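Local coordinates for purine-binding protein BAB2_0673 (Brucella melitensis biovar Abortus, PDB 3S99), which binds adenine and probably other purines such as guanine, and may serve an ABC-type uptake system for these ligands, at residues A[46-49]-A[50-53]. Sequence-based numbering, arbitrary orientation.
Sequences HDQA and RKEL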
loop_
_atom_site.group_PDB
_atom_site.type_symbol
_atom_site.label_atom_id
_atom_site.label_comp_id
_atom_site.label_asym_id
_atom_site.label_seq_id
_atom_site.Cartn_x
_atom_site.Cartn_y
_atom_site.Cartn_z
ATOM N N HIS A 46 -4.179 7.455 -5.989
ATOM C CA HIS A 46 -4.792 7.017 -7.245
ATOM C C HIS A 46 -5.289 8.181 -8.093
ATOM O O HIS A 46 -5.048 8.224 -9.303
ATOM C CB HIS A 46 -5.885 5.977 -7.007
ATOM C CG HIS A 46 -5.356 4.629 -6.637
ATOM N ND1 HIS A 46 -4.692 3.810 -7.543
ATOM C CD2 HIS A 46 -5.399 3.948 -5.466
ATOM C CE1 HIS A 46 -4.373 2.682 -6.937
ATOM N NE2 HIS A 46 -4.768 2.746 -5.673
ATOM N N ASP A 47 -5.942 9.159 -7.456
ATOM C CA ASP A 47 -6.561 10.236 -8.185
ATOM C C ASP A 47 -5.513 11.235 -8.648
ATOM O O ASP A 47 -5.685 11.828 -9.700
ATOM C CB ASP A 47 -7.581 10.944 -7.306
ATOM C CG ASP A 47 -8.522 11.835 -8.084
ATOM O OD1 ASP A 47 -9.334 11.320 -8.914
ATOM O OD2 ASP A 47 -8.471 13.044 -7.838
ATOM N N GLN A 48 -4.441 11.422 -7.880
ATOM C CA GLN A 48 -3.322 12.261 -8.353
ATOM C C GLN A 48 -2.669 11.609 -9.569
ATOM O O GLN A 48 -2.160 12.293 -10.436
ATOM C CB GLN A 48 -2.283 12.520 -7.249
ATOM C CG GLN A 48 -2.822 13.340 -6.102
ATOM C CD GLN A 48 -2.991 14.784 -6.490
ATOM O OE1 GLN A 48 -4.095 15.248 -6.762
ATOM N NE2 GLN A 48 -1.895 15.494 -6.534
ATOM N N ALA A 49 -2.683 10.289 -9.626
ATOM C CA ALA A 49 -2.154 9.535 -10.785
ATOM C C ALA A 49 -3.122 9.633 -11.965
ATOM O O ALA A 49 -2.707 9.765 -13.141
ATOM C CB ALA A 49 -1.884 8.074 -10.382
ATOM N N ARG A 50 -4.424 9.657 -11.689
ATOM C CA ARG A 50 -5.384 9.973 -12.757
ATOM C C ARG A 50 -5.058 11.344 -13.368
ATOM O O ARG A 50 -5.039 11.494 -14.577
ATOM C CB ARG A 50 -6.807 9.977 -12.244
ATOM C CG ARG A 50 -7.861 10.198 -13.290
ATOM C CD ARG A 50 -9.276 10.369 -12.674
ATOM N NE ARG A 50 -9.312 11.501 -11.734
ATOM C CZ ARG A 50 -9.321 12.789 -12.069
ATOM N NH1 ARG A 50 -9.348 13.182 -13.341
ATOM N NH2 ARG A 50 -9.319 13.714 -11.107
ATOM N N LYS A 51 -4.817 12.332 -12.509
ATOM C CA LYS A 51 -4.462 13.680 -12.969
ATOM C C LYS A 51 -3.169 13.735 -13.780
ATOM O O LYS A 51 -3.081 14.496 -14.737
ATOM C CB LYS A 51 -4.383 14.632 -11.785
ATOM C CG LYS A 51 -5.747 14.934 -11.175
ATOM C CD LYS A 51 -5.575 15.807 -9.915
ATOM C CE LYS A 51 -6.890 16.364 -9.413
ATOM N NZ LYS A 51 -6.643 17.034 -8.110
ATOM N N GLU A 52 -2.186 12.920 -13.404
ATOM C CA GLU A 52 -0.942 12.777 -14.178
ATOM C C GLU A 52 -1.235 12.236 -15.577
ATOM O O GLU A 52 -0.722 12.741 -16.585
ATOM C CB GLU A 52 0.061 11.902 -13.442
ATOM C CG GLU A 52 0.632 12.610 -12.236
ATOM C CD GLU A 52 1.508 11.751 -11.317
ATOM O OE1 GLU A 52 1.841 10.606 -11.631
ATOM O OE2 GLU A 52 1.899 12.264 -10.253
ATOM N N LEU A 53 -2.113 11.244 -15.639
ATOM C CA LEU A 53 -2.576 10.726 -16.926
ATOM C C LEU A 53 -3.189 11.840 -17.778
ATOM O O LEU A 53 -2.844 11.984 -18.961
ATOM C CB LEU A 53 -3.600 9.610 -16.700
ATOM C CG LEU A 53 -4.352 9.067 -17.901
ATOM C CD1 LEU A 53 -3.352 8.472 -18.918
ATOM C CD2 LEU A 53 -5.417 8.029 -17.414
HETATM O O HOH W 1 -6.792 14.333 -6.193
#
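Helix 42-57 is the crossover helix of the beta-alpha-beta unit formed with strands 27-32 and 61-66, and on one of its turns Asp47 and Arg50, three residues apart, make a salt bridge. Arg50 approaches side-on and spends two nitrogens on one oxygen: NE lies 2.8 Å from Asp47 OD1 with a nearly straight N-H...O angle of 166°, while Arg50 NH2 is 3.2 Å from the same OD1 in a more bent bond and adds a weak one to OD2. OD1 sits within the guanidinium plane, at its edge, yet both nitrogens reach it from one face of the carboxylate, well above that plane; the two flat groups are turned 46° apart. Arg50 swings its CG anti to the backbone N (chi1 -176°) and then bends at chi3, which lays the guanidinium alongside Asp47. Asp47 OD1 is also hydrogen-bonded to Tyr33 OH, and Arg50 NH1 to Thr63 OG1, which probably restrains their rotation further.

OD2 in addition accepts from a water, which donates to Asp47 OD2 at 2.7 Å and to Gln48 OE1 at 2.9 Å. Lys51, extended beyond CG, brings NZ to 3.4 Å from Gln48 OE1, a weak bond; NZ lies 4.4 Å from Asp47 OD2, beyond a salt bridge, where the opposite charges would probably still attract. The main chain keeps the i to i+4 pattern, for example Leu53 N to Ala49 O at 3.0 Å.

His46, stacked on Trp255, edge-to-face with the adenine-binding Trp42 and hydrogen-bonded through ND1 to Tyr259 OH of helix 256-268, marks the end of this stretch nearer the ligand. Arg50 packs against Phe31 and Phe65 of strands 27-32 and 61-66, whereas Leu53 touches both strands and also Ile260 and Ala263 of helix 256-268.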